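Local atomic coordinates of vacuolar aminopeptidase 1 (Saccharomyces cerevisiae, PDB entry 5JGF), a protein that removes N-terminal amino acids, preferably neutral or hydrophobic ones, from peptides in the yeast vacuole as a zinc-dependent dodecameric aminopeptidase. Residues 89-94 / 260-265; 343-348 / 435-440; 347-352 / 360-365; 369-374 / 428-433; 377-382 / 409-414. All blocks are in the same frame, centred on the assembly; numbering follows the deposited sequence.

Interaction 1 (89-94 / 260-265); sequences GSHVDA and RLDDRL. With ZN (zinc ion), chain K; ZN (zinc ion), chain L.
H91 and D262 join at a buried two-zinc site near the centre of the chain, where the C-terminal end of strand 86-91 faces the N-terminal end of helix 261-278. H91 NE2 binds one zinc at 2.1 Å. D262 OD1 holds the same ion at 2.0 Å while D262 OD2 binds the second zinc, so a single carboxylate bridges the pair, as one of the bound waters does. D344 adds to the first metal, E299 and H438 to the second. This is the paired zinc centre of the M18 peptidases, and the peptide bond from D262 to D263 is cis, as it is after the bridging aspartate of related two-zinc exopeptidases.

The H91 ring is fixed from behind the metal. Its CG sits between the backbone N and the carbonyl carbon (chi1 69°), which directs the side chain toward D262 and the zinc. ND1 then donates to D93 O, which lies near the ring plane, at 3.0 Å, and the H91 backbone is held in turn by D263 OD2, which accepts from H91 N at 3.2 Å on its anti side. Farther along, R264 grips V92 O side-on with two nitrogens, NE at 2.8 Å and NH2 at 3.0 Å, the oxygen lying in the guanidinium plane. A94 CB rests over the centre of that guanidinium, and the remaining nitrogen, NH1, donates to P23 O.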
# COMPACT_ATOMS: atom_id res chain seq x y z
N GLY D 89 -42.86 19.73 20.13
CA GLY D 89 -42.72 18.32 19.80
C GLY D 89 -41.36 17.80 20.22
O GLY D 89 -40.35 18.42 19.90
N SER D 90 -41.34 16.68 20.93
CA SER D 90 -40.09 16.08 21.39
C SER D 90 -40.18 14.57 21.28
O SER D 90 -41.26 14.03 21.03
CB SER D 90 -39.83 16.46 22.85
OG SER D 90 -39.71 17.87 23.01
N HIS D 91 -39.06 13.88 21.46
CA HIS D 91 -39.12 12.42 21.39
C HIS D 91 -38.77 11.79 22.73
O HIS D 91 -37.91 12.28 23.46
CB HIS D 91 -38.24 11.88 20.24
CG HIS D 91 -36.76 12.04 20.44
ND1 HIS D 91 -35.98 11.08 21.04
CD2 HIS D 91 -35.91 13.01 20.02
CE1 HIS D 91 -34.71 11.44 20.98
NE2 HIS D 91 -34.64 12.61 20.36
N VAL D 92 -39.49 10.72 23.07
CA VAL D 92 -39.28 10.04 24.33
C VAL D 92 -38.49 8.75 24.23
O VAL D 92 -38.20 8.12 25.24
CB VAL D 92 -40.62 9.76 25.04
CG1 VAL D 92 -41.17 11.05 25.64
CG2 VAL D 92 -41.62 9.16 24.06
N ASP D 93 -38.16 8.33 23.01
CA ASP D 93 -37.36 7.12 22.87
C ASP D 93 -35.91 7.57 23.07
O ASP D 93 -35.57 8.72 22.80
CB ASP D 93 -37.52 6.48 21.49
CG ASP D 93 -37.07 7.38 20.35
OD1 ASP D 93 -36.31 6.90 19.47
OD2 ASP D 93 -37.48 8.56 20.31
N ALA D 94 -35.08 6.67 23.58
CA ALA D 94 -33.67 6.97 23.78
C ALA D 94 -32.86 5.75 23.37
O ALA D 94 -33.38 4.63 23.36
CB ALA D 94 -33.40 7.30 25.24
N ARG D 260 -29.81 8.69 29.28
CA ARG D 260 -30.96 8.96 28.44
C ARG D 260 -31.48 10.40 28.39
O ARG D 260 -32.69 10.62 28.33
CB ARG D 260 -32.08 7.99 28.87
CG ARG D 260 -31.58 6.53 28.99
CD ARG D 260 -32.63 5.55 29.52
NE ARG D 260 -32.98 5.75 30.93
CZ ARG D 260 -32.33 5.24 31.97
NH1 ARG D 260 -32.75 5.49 33.20
NH2 ARG D 260 -31.27 4.46 31.78
N LEU D 261 -30.57 11.37 28.40
CA LEU D 261 -30.96 12.79 28.33
C LEU D 261 -31.62 13.12 26.98
O LEU D 261 -32.54 13.92 26.91
CB LEU D 261 -29.75 13.69 28.57
CG LEU D 261 -29.06 13.66 29.94
CD1 LEU D 261 -28.00 14.75 29.99
CD2 LEU D 261 -30.09 13.89 31.04
N ASP D 262 -31.12 12.52 25.92
CA ASP D 262 -31.65 12.73 24.58
C ASP D 262 -32.79 11.73 24.37
O ASP D 262 -32.53 10.53 24.29
CB ASP D 262 -30.52 12.45 23.57
CG ASP D 262 -30.96 12.59 22.12
OD1 ASP D 262 -32.10 13.00 21.85
OD2 ASP D 262 -30.12 12.32 21.22
N ASP D 263 -34.05 12.16 24.32
CA ASP D 263 -34.49 13.56 24.42
C ASP D 263 -35.49 13.72 25.59
O ASP D 263 -36.39 14.56 25.55
CB ASP D 263 -35.14 13.96 23.07
CG ASP D 263 -35.57 15.43 23.01
OD1 ASP D 263 -34.90 16.29 23.61
OD2 ASP D 263 -36.57 15.73 22.33
N ARG D 264 -35.32 12.93 26.64
CA ARG D 264 -36.23 13.01 27.79
C ARG D 264 -35.98 14.29 28.57
O ARG D 264 -36.82 14.72 29.37
CB ARG D 264 -36.06 11.76 28.66
CG ARG D 264 -36.62 10.52 27.95
CD ARG D 264 -36.17 9.18 28.51
NE ARG D 264 -36.65 8.13 27.61
CZ ARG D 264 -36.47 6.83 27.80
NH1 ARG D 264 -35.82 6.39 28.86
NH2 ARG D 264 -36.94 5.96 26.91
N LEU D 265 -34.83 14.92 28.33
CA LEU D 265 -34.51 16.19 28.99
C LEU D 265 -35.50 17.26 28.49
O LEU D 265 -36.14 17.96 29.28
CB LEU D 265 -33.07 16.60 28.66
CG LEU D 265 -32.55 17.96 29.14
CD1 LEU D 265 -32.78 18.12 30.64
CD2 LEU D 265 -31.06 18.05 28.81
ZN ZN K . -32.77 13.63 20.09
ZN ZN L . -30.50 11.20 19.59
O HOH W 1 -30.82 15.02 19.79
O HOH W 2 -32.04 12.33 18.70

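Interaction 2 (343-348 / 435-440). With ZN (zinc ion), chain K; ZN (zinc ion), chain L.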
# COMPACT_ATOMS: atom_id res chain seq x y z
N ALA D 343 -38.42 20.48 19.90
CA ALA D 343 -37.47 20.49 21.00
C ALA D 343 -36.68 19.19 21.13
O ALA D 343 -37.20 18.18 21.59
CB ALA D 343 -38.19 20.79 22.31
N ASP D 344 -35.42 19.24 20.70
CA ASP D 344 -34.54 18.09 20.78
C ASP D 344 -33.19 18.62 21.26
O ASP D 344 -32.73 19.67 20.80
CB ASP D 344 -34.39 17.42 19.41
CG ASP D 344 -33.85 16.01 19.50
OD1 ASP D 344 -33.45 15.60 20.61
OD2 ASP D 344 -33.82 15.31 18.47
N VAL D 345 -32.57 17.91 22.19
CA VAL D 345 -31.29 18.34 22.72
C VAL D 345 -30.26 18.56 21.63
O VAL D 345 -30.26 17.88 20.61
CB VAL D 345 -30.73 17.29 23.71
CG1 VAL D 345 -31.62 17.21 24.94
CG2 VAL D 345 -30.65 15.92 23.03
N ASN D 346 -29.40 19.56 21.82
CA ASN D 346 -28.34 19.83 20.87
C ASN D 346 -27.01 19.72 21.62
O ASN D 346 -26.99 19.31 22.79
CB ASN D 346 -28.50 21.19 20.18
CG ASN D 346 -29.14 22.23 21.06
OD1 ASN D 346 -28.80 22.35 22.23
ND2 ASN D 346 -30.06 23.00 20.49
N HIS D 347 -25.92 20.11 20.99
CA HIS D 347 -24.60 19.93 21.59
C HIS D 347 -23.94 21.05 22.37
O HIS D 347 -23.68 22.13 21.84
CB HIS D 347 -23.62 19.48 20.51
CG HIS D 347 -24.11 18.31 19.71
ND1 HIS D 347 -24.12 17.02 20.20
CD2 HIS D 347 -24.60 18.24 18.45
CE1 HIS D 347 -24.60 16.21 19.28
NE2 HIS D 347 -24.91 16.92 18.21
N LEU D 348 -23.65 20.77 23.64
CA LEU D 348 -22.93 21.73 24.47
C LEU D 348 -21.49 21.71 23.98
O LEU D 348 -20.99 20.68 23.53
CB LEU D 348 -22.92 21.30 25.94
CG LEU D 348 -24.05 21.73 26.87
CD1 LEU D 348 -23.83 21.10 28.24
CD2 LEU D 348 -24.07 23.25 26.97
N LEU D 435 -23.82 17.52 26.88
CA LEU D 435 -22.52 16.98 26.50
C LEU D 435 -22.74 15.49 26.28
O LEU D 435 -23.70 14.92 26.78
CB LEU D 435 -21.51 17.14 27.63
CG LEU D 435 -20.86 18.50 27.88
CD1 LEU D 435 -20.10 18.46 29.20
CD2 LEU D 435 -19.92 18.83 26.73
N SER D 436 -21.85 14.88 25.49
CA SER D 436 -21.89 13.44 25.27
C SER D 436 -23.22 12.85 24.81
O SER D 436 -23.65 11.82 25.33
CB SER D 436 -21.46 12.73 26.56
OG SER D 436 -20.28 13.33 27.10
N MET D 437 -23.86 13.49 23.84
CA MET D 437 -25.13 12.97 23.35
C MET D 437 -24.91 11.53 22.86
O MET D 437 -23.88 11.21 22.27
CB MET D 437 -25.63 13.84 22.20
CG MET D 437 -27.11 13.67 21.90
SD MET D 437 -27.63 14.71 20.54
CE MET D 437 -27.41 16.34 21.25
N HIS D 438 -25.88 10.67 23.15
CA HIS D 438 -25.86 9.25 22.77
C HIS D 438 -24.93 8.36 23.58
O HIS D 438 -24.78 7.17 23.28
CB HIS D 438 -25.58 9.08 21.28
CG HIS D 438 -26.74 9.46 20.41
ND1 HIS D 438 -26.78 9.18 19.06
CD2 HIS D 438 -27.90 10.09 20.70
CE1 HIS D 438 -27.92 9.63 18.56
NE2 HIS D 438 -28.62 10.18 19.53
N SER D 439 -24.31 8.91 24.61
CA SER D 439 -23.48 8.10 25.48
C SER D 439 -24.48 7.36 26.37
O SER D 439 -25.68 7.66 26.33
CB SER D 439 -22.59 8.97 26.37
OG SER D 439 -22.02 8.20 27.41
N ILE D 440 -24.02 6.40 27.16
CA ILE D 440 -24.93 5.70 28.05
C ILE D 440 -25.18 6.61 29.27
O ILE D 440 -26.18 6.47 29.97
CB ILE D 440 -24.36 4.34 28.49
CG1 ILE D 440 -25.47 3.51 29.15
CG2 ILE D 440 -23.17 4.53 29.43
CD1 ILE D 440 -25.08 2.09 29.49
ZN ZN K . -32.77 13.63 20.09
ZN ZN L . -30.50 11.20 19.59
O HOH W 1 -30.82 15.02 19.79
O HOH W 3 -23.23 16.43 22.80
O HOH W 2 -32.04 12.33 18.70
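M437 and H347 pack together beside the paired zinc site, on the side where the substrate pocket is expected: H347 is a probable substrate-binding residue by analogy with relatives. M437 CE lies over one face of the H347 ring, offset toward the rim and 3.4 Å from H347 CE1, and the two side chains cross at about a right angle. With CG anti to the backbone N (chi1 -162°) and a bend at chi3, M437 also brings CE to 3.3 Å from V345 O and to 3.7 Å from V345 CG2. A water near the ring plane joins H347 ND1, at 2.8 Å, to M437 N. Replacing H347 with an alanine would probably leave the M437 methyl without its ring face, and this water without its mate on the 343-348 side.

D344 binds one zinc through both oxygens, OD1 at 2.1 Å and OD2 more loosely, while H438 NE2 binds the other at 2.1 Å. H438 reaches it from a type II beta turn spanning S436 to S439. A water on the D344 zinc donates to V345 O.

Farther out, L348 CB meets L435 CD2 at 4.0 Å. H169 of a second subunit packs on M437 and H438. The contact joins the end of strand 339-347 to the loop between strands 426-434 and 442-445, with D262 of helix 261-278 touching both V345 and M437.

Interaction 3 (347-352 / 360-365); sequences HLYNPN and NHFPVP
Y349 and F362 stack face to face within the long connection that links strands 339-347 and 369-372 of the central mixed sheet, its two limbs folded against each other beside the strand ends. The side chains lie side by side and point the same way. Ring centroids are 4.3 Å apart with the planes at 28°, and the overlap is offset: Y349 CD1 stands over the centre of the F362 ring, whereas F362 CZ lies toward the rim of the Y349 ring. In F362, CG between the backbone N and the carbonyl carbon (chi1 60°) directs the side chain alongside Y349, and F362 CD1 also comes to 3.5 Å from Y349 CB. An alanine in place of F362 would probably leave that Y349 face without its stacking partner and the ring freer to turn, although Y357 would still meet it edge-to-face.

L348 supplies the bump on the other side. Its CD2 fits the backbone hollow before P365, 3.3 Å from V364 C, and its CD1 touches the proline ring at P365 CG, 4.0 Å away. Between these two patches Y349 N donates to P363 O at 3.0 Å, nearly straight. A second subunit borders the loop, with E109 of that subunit against Y349 and F190 against V364. P363 fits tightly against the H347 carbonyl: its CD stands 3.1 Å from H347 O, an acceptor that the contact buries without a hydrogen-bonding partner.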
# COMPACT_ATOMS: atom_id res chain seq x y z
N HIS D 347 -25.92 20.11 20.99
CA HIS D 347 -24.60 19.93 21.59
C HIS D 347 -23.94 21.05 22.37
O HIS D 347 -23.68 22.13 21.84
CB HIS D 347 -23.62 19.48 20.51
CG HIS D 347 -24.11 18.31 19.71
ND1 HIS D 347 -24.12 17.02 20.20
CD2 HIS D 347 -24.60 18.24 18.45
CE1 HIS D 347 -24.60 16.21 19.28
NE2 HIS D 347 -24.91 16.92 18.21
N LEU D 348 -23.65 20.77 23.64
CA LEU D 348 -22.93 21.73 24.47
C LEU D 348 -21.49 21.71 23.98
O LEU D 348 -20.99 20.68 23.53
CB LEU D 348 -22.92 21.30 25.94
CG LEU D 348 -24.05 21.73 26.87
CD1 LEU D 348 -23.83 21.10 28.24
CD2 LEU D 348 -24.07 23.25 26.97
N TYR D 349 -20.82 22.86 24.06
CA TYR D 349 -19.42 22.94 23.67
C TYR D 349 -18.63 21.96 24.54
O TYR D 349 -18.78 21.96 25.76
CB TYR D 349 -18.91 24.36 23.93
CG TYR D 349 -17.45 24.56 23.59
CD1 TYR D 349 -17.03 24.67 22.27
CD2 TYR D 349 -16.49 24.67 24.60
CE1 TYR D 349 -15.68 24.88 21.95
CE2 TYR D 349 -15.14 24.88 24.30
CZ TYR D 349 -14.75 24.98 22.97
OH TYR D 349 -13.43 25.20 22.66
N ASN D 350 -17.82 21.11 23.91
CA ASN D 350 -16.98 20.18 24.67
C ASN D 350 -15.58 20.78 24.54
O ASN D 350 -14.99 20.76 23.46
CB ASN D 350 -17.01 18.78 24.04
CG ASN D 350 -16.21 17.77 24.85
OD1 ASN D 350 -15.15 18.10 25.39
ND2 ASN D 350 -16.70 16.54 24.92
N PRO D 351 -15.03 21.31 25.64
CA PRO D 351 -13.70 21.93 25.63
C PRO D 351 -12.53 21.08 25.15
O PRO D 351 -11.49 21.62 24.78
CB PRO D 351 -13.53 22.40 27.07
CG PRO D 351 -14.27 21.36 27.85
CD PRO D 351 -15.53 21.18 27.02
N ASN D 352 -12.68 19.76 25.17
CA ASN D 352 -11.60 18.89 24.73
C ASN D 352 -11.60 18.63 23.23
O ASN D 352 -10.67 18.01 22.70
CB ASN D 352 -11.66 17.57 25.51
CG ASN D 352 -11.56 17.80 27.01
OD1 ASN D 352 -11.01 18.80 27.46
ND2 ASN D 352 -12.09 16.86 27.79
N ASN D 360 -18.69 31.08 17.77
CA ASN D 360 -19.89 31.92 17.87
C ASN D 360 -21.19 31.16 17.64
O ASN D 360 -22.26 31.77 17.62
CB ASN D 360 -19.81 33.10 16.89
CG ASN D 360 -18.67 34.04 17.22
OD1 ASN D 360 -18.43 34.36 18.39
ND2 ASN D 360 -17.97 34.51 16.19
N HIS D 361 -21.10 29.84 17.48
CA HIS D 361 -22.28 29.02 17.26
C HIS D 361 -22.32 27.75 18.12
O HIS D 361 -22.59 26.66 17.62
CB HIS D 361 -22.43 28.62 15.79
CG HIS D 361 -22.55 29.79 14.85
ND1 HIS D 361 -21.48 30.58 14.50
CD2 HIS D 361 -23.62 30.28 14.19
CE1 HIS D 361 -21.88 31.50 13.65
NE2 HIS D 361 -23.18 31.35 13.44
N PHE D 362 -22.02 27.90 19.40
CA PHE D 362 -22.09 26.77 20.32
C PHE D 362 -22.60 27.28 21.66
O PHE D 362 -22.35 28.43 22.03
CB PHE D 362 -20.74 26.06 20.46
CG PHE D 362 -19.63 26.93 20.99
CD1 PHE D 362 -19.61 27.33 22.32
CD2 PHE D 362 -18.59 27.33 20.15
CE1 PHE D 362 -18.56 28.12 22.82
CE2 PHE D 362 -17.54 28.12 20.64
CZ PHE D 362 -17.53 28.51 21.97
N PRO D 363 -23.35 26.45 22.38
CA PRO D 363 -23.91 26.81 23.69
C PRO D 363 -23.02 26.35 24.84
O PRO D 363 -22.16 25.49 24.68
CB PRO D 363 -25.24 26.08 23.69
CG PRO D 363 -24.88 24.78 23.02
CD PRO D 363 -24.00 25.23 21.86
N VAL D 364 -23.25 26.95 26.01
CA VAL D 364 -22.52 26.59 27.21
C VAL D 364 -23.56 26.25 28.27
O VAL D 364 -24.75 26.53 28.09
CB VAL D 364 -21.60 27.74 27.69
CG1 VAL D 364 -20.56 28.04 26.61
CG2 VAL D 364 -22.42 28.99 27.99
N PRO D 365 -23.14 25.65 29.38
CA PRO D 365 -24.09 25.28 30.44
C PRO D 365 -24.73 26.41 31.25
O PRO D 365 -24.15 27.48 31.40
CB PRO D 365 -23.25 24.37 31.35
CG PRO D 365 -22.10 23.91 30.47
CD PRO D 365 -21.79 25.14 29.68

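Interaction 4 (369-374 / 428-433); sequences ITLSLD and IDLGIA
T370 and G431 form an antiparallel hydrogen-bonded pair between strands 369-372 and 426-434 of the central sheet. T370 N donates to G431 O at 2.8 Å and G431 N returns a bond to T370 O at 2.9 Å; S372 N to D429 O, at 2.9 Å, extends the ladder. Packing is tight on the face bearing L371 and L430, a non-hydrogen-bonded pair. There L371 CD1 nestles against I428 CG2 at 3.6 Å and against L430 CB. I369 CG1, anti to the backbone N (chi1 -155°), is carried toward the partner strand and meets L430 CD1. Helix 383-396 covers L371 and I428, and F455 of helix 448-468 covers I369 and L430.

Near A433, by contrast, a water bridges the two chains: it is held by T370 OG1 and, at 2.9 Å, accepts from A433 N. At the other end L373 and D374 are partly exposed.

S372 CB and D429 CB touch at 4.0 Å, but their polar ends look outside the pair, S372 OG to N346 and the D429 carboxylate to T414, S342 and A380 N. Gathered hydrogen bonds of this kind would probably favour an ionised D429 despite its burial.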
# COMPACT_ATOMS: atom_id res chain seq x y z
N ILE D 369 -32.01 28.12 26.62
CA ILE D 369 -32.34 27.28 25.48
C ILE D 369 -31.37 27.55 24.33
O ILE D 369 -30.84 28.65 24.19
CB ILE D 369 -33.80 27.55 25.01
CG1 ILE D 369 -34.35 26.33 24.27
CG2 ILE D 369 -33.85 28.80 24.13
CD1 ILE D 369 -34.65 25.15 25.18
N THR D 370 -31.14 26.53 23.50
CA THR D 370 -30.24 26.67 22.37
C THR D 370 -30.99 26.48 21.06
O THR D 370 -31.66 25.47 20.85
CB THR D 370 -29.08 25.66 22.44
OG1 THR D 370 -28.30 25.93 23.61
CG2 THR D 370 -28.18 25.77 21.20
N LEU D 371 -30.86 27.46 20.17
CA LEU D 371 -31.51 27.41 18.88
C LEU D 371 -30.62 26.57 17.96
O LEU D 371 -29.40 26.75 17.92
CB LEU D 371 -31.63 28.84 18.34
CG LEU D 371 -32.86 29.24 17.53
CD1 LEU D 371 -34.15 28.76 18.19
CD2 LEU D 371 -32.86 30.76 17.40
N SER D 372 -31.23 25.62 17.25
CA SER D 372 -30.50 24.75 16.33
C SER D 372 -30.66 25.31 14.92
O SER D 372 -31.78 25.38 14.39
CB SER D 372 -31.03 23.32 16.39
OG SER D 372 -30.81 22.75 17.67
N LEU D 373 -29.55 25.70 14.32
CA LEU D 373 -29.56 26.29 12.99
C LEU D 373 -28.76 25.48 11.99
O LEU D 373 -27.67 25.00 12.30
CB LEU D 373 -28.99 27.71 13.07
CG LEU D 373 -29.67 28.66 14.06
CD1 LEU D 373 -28.62 29.38 14.89
CD2 LEU D 373 -30.54 29.65 13.29
N ASP D 374 -29.31 25.34 10.79
CA ASP D 374 -28.64 24.61 9.72
C ASP D 374 -29.19 25.07 8.38
O ASP D 374 -30.40 25.04 8.15
CB ASP D 374 -28.86 23.11 9.85
CG ASP D 374 -28.03 22.33 8.86
OD1 ASP D 374 -26.81 22.21 9.09
OD2 ASP D 374 -28.58 21.86 7.85
N ILE D 428 -39.55 25.58 14.52
CA ILE D 428 -38.26 26.02 15.04
C ILE D 428 -37.58 24.90 15.82
O ILE D 428 -38.12 24.40 16.80
CB ILE D 428 -38.46 27.23 15.97
CG1 ILE D 428 -39.25 28.31 15.24
CG2 ILE D 428 -37.10 27.77 16.43
CD1 ILE D 428 -40.07 29.20 16.14
N ASP D 429 -36.40 24.51 15.37
CA ASP D 429 -35.64 23.47 16.06
C ASP D 429 -34.77 24.12 17.11
O ASP D 429 -34.00 25.03 16.83
CB ASP D 429 -34.78 22.68 15.07
CG ASP D 429 -35.53 21.52 14.44
OD1 ASP D 429 -35.77 20.51 15.14
OD2 ASP D 429 -35.89 21.61 13.25
N LEU D 430 -34.91 23.65 18.35
CA LEU D 430 -34.13 24.17 19.47
C LEU D 430 -34.16 23.12 20.56
O LEU D 430 -34.78 22.07 20.41
CB LEU D 430 -34.74 25.48 19.97
CG LEU D 430 -36.25 25.55 20.22
CD1 LEU D 430 -36.66 24.62 21.34
CD2 LEU D 430 -36.64 27.00 20.55
N GLY D 431 -33.48 23.40 21.67
CA GLY D 431 -33.48 22.43 22.74
C GLY D 431 -32.49 22.78 23.82
O GLY D 431 -31.81 23.80 23.75
N ILE D 432 -32.44 21.93 24.84
CA ILE D 432 -31.52 22.12 25.94
C ILE D 432 -30.26 21.39 25.50
O ILE D 432 -30.32 20.21 25.14
CB ILE D 432 -32.08 21.49 27.24
CG1 ILE D 432 -33.41 22.16 27.60
CG2 ILE D 432 -31.07 21.63 28.38
CD1 ILE D 432 -34.15 21.51 28.76
N ALA D 433 -29.13 22.08 25.51
CA ALA D 433 -27.87 21.49 25.09
C ALA D 433 -27.29 20.55 26.13
O ALA D 433 -27.49 20.73 27.33
CB ALA D 433 -26.86 22.59 24.77
O HOH W 4 -28.95 24.86 26.32

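Interaction 5 (377-382 / 409-414); sequences GHMATD and SRSGGT
H378 and S411 meet where two irregular loops of the sheet-and-helix core run side by side, each leading into a helix: residues 377-382 precede helix 383-396, and residues 409-414 come just before helix 416-423. S411 CB lies over one face of the H378 ring, 3.9 Å from its centroid and offset toward the rim, a CH-pi contact. The serine hydroxyl is turned back on its own loop: with OG anti to the backbone N (chi1 172°), it donates to G412 O at 2.8 Å, in the carbonyl plane and on a lone pair. This leaves S411 OG 3.5 Å from H378 CB as ordinary packing. The second touch is apolar. M379, bent at chi2 and chi3, crosses T414 at about a right angle and lays both SD and CE on the threonine methyl, with CE 3.7 Å from T414 CG2. Between the loops one water donates to H378 O at 2.8 Å and accepts from T414 N at 3.0 Å.

A second shell holds these groups. H378 ND1 is hydrogen-bonded to D374 OD2, which fixes the turn of the ring, while D429 reaches both loops and so positions both sides. T414 also places the contact close to the metals, its side chain being about 4 Å from that of the zinc ligand D344. At the start of the next helix, T414 OG1 caps the turn by its hydrogen bond with G416 N.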
# COMPACT_ATOMS: atom_id res chain seq x y z
N GLY D 377 -31.06 21.99 5.50
CA GLY D 377 -32.21 21.15 5.77
C GLY D 377 -32.21 20.20 6.96
O GLY D 377 -33.20 19.48 7.15
N HIS D 378 -31.15 20.18 7.76
CA HIS D 378 -31.13 19.29 8.92
C HIS D 378 -32.05 19.81 10.02
O HIS D 378 -32.54 19.03 10.84
CB HIS D 378 -29.71 19.12 9.46
CG HIS D 378 -28.77 18.49 8.48
ND1 HIS D 378 -28.09 19.22 7.53
CD2 HIS D 378 -28.44 17.20 8.27
CE1 HIS D 378 -27.38 18.40 6.77
NE2 HIS D 378 -27.58 17.17 7.20
N MET D 379 -32.26 21.12 10.04
CA MET D 379 -33.13 21.77 11.02
C MET D 379 -34.15 22.58 10.22
O MET D 379 -33.85 23.04 9.12
CB MET D 379 -32.33 22.71 11.92
CG MET D 379 -31.21 22.03 12.72
SD MET D 379 -31.83 20.81 13.89
CE MET D 379 -30.48 19.62 13.87
N ALA D 380 -35.35 22.77 10.78
CA ALA D 380 -36.40 23.52 10.09
C ALA D 380 -36.36 25.02 10.41
O ALA D 380 -37.08 25.82 9.79
CB ALA D 380 -37.76 22.95 10.46
N THR D 381 -35.53 25.39 11.38
CA THR D 381 -35.38 26.77 11.82
C THR D 381 -35.15 27.75 10.66
O THR D 381 -34.30 27.51 9.80
CB THR D 381 -34.21 26.90 12.82
OG1 THR D 381 -34.40 25.97 13.90
CG2 THR D 381 -34.12 28.31 13.38
N ASP D 382 -35.92 28.83 10.64
CA ASP D 382 -35.78 29.84 9.59
C ASP D 382 -35.60 31.23 10.21
O ASP D 382 -35.63 31.38 11.44
CB ASP D 382 -36.99 29.83 8.64
CG ASP D 382 -38.31 30.16 9.34
OD1 ASP D 382 -38.28 30.62 10.50
OD2 ASP D 382 -39.37 29.96 8.71
N SER D 409 -17.93 19.96 8.89
CA SER D 409 -18.36 18.98 9.89
C SER D 409 -19.58 18.20 9.42
O SER D 409 -19.91 18.20 8.23
CB SER D 409 -18.65 19.68 11.22
OG SER D 409 -18.95 18.75 12.26
N ARG D 410 -20.26 17.54 10.35
CA ARG D 410 -21.43 16.74 10.04
C ARG D 410 -22.55 17.06 11.02
O ARG D 410 -22.29 17.34 12.19
CB ARG D 410 -21.06 15.26 10.14
CG ARG D 410 -22.21 14.31 9.92
CD ARG D 410 -21.77 12.87 10.09
NE ARG D 410 -22.90 11.95 10.01
CZ ARG D 410 -23.93 11.96 10.84
NH1 ARG D 410 -23.98 12.84 11.83
NH2 ARG D 410 -24.92 11.09 10.69
N SER D 411 -23.79 17.01 10.55
CA SER D 411 -24.94 17.32 11.39
C SER D 411 -25.89 16.16 11.63
O SER D 411 -26.12 15.33 10.75
CB SER D 411 -25.74 18.47 10.78
OG SER D 411 -26.95 18.66 11.49
N GLY D 412 -26.45 16.13 12.84
CA GLY D 412 -27.43 15.11 13.17
C GLY D 412 -28.76 15.62 12.66
O GLY D 412 -28.81 16.65 11.98
N GLY D 413 -29.85 14.92 12.97
CA GLY D 413 -31.15 15.36 12.51
C GLY D 413 -32.19 15.36 13.62
O GLY D 413 -31.90 14.93 14.74
N THR D 414 -33.38 15.85 13.31
CA THR D 414 -34.47 15.90 14.29
C THR D 414 -35.78 15.68 13.55
O THR D 414 -35.80 15.49 12.34
CB THR D 414 -34.57 17.28 14.97
OG1 THR D 414 -35.06 18.24 14.02
CG2 THR D 414 -33.20 17.74 15.48
O HOH W 5 -33.17 16.37 10.39

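Following the chain from its N terminus, interaction 1 closes the first long loop, whose 165 intervening residues include the six-stranded antiparallel sheet, and brings strand 86-91 to helix 261-278. Interaction 2 opens later and encloses interactions 4 and 5. Interaction 3 starts from the same stretch as interaction 2, sharing H347 and L348, and shuts a short loop before interaction 4 begins. Interaction 4 then spans 369-433, with interaction 5 nested inside it and in contact with it. Interactions 1 and 2 meet at the shared zinc ions and along neighbouring strands 86-91 and 339-347; interaction 4 continues the same sheet across strands 426-434 and 369-372.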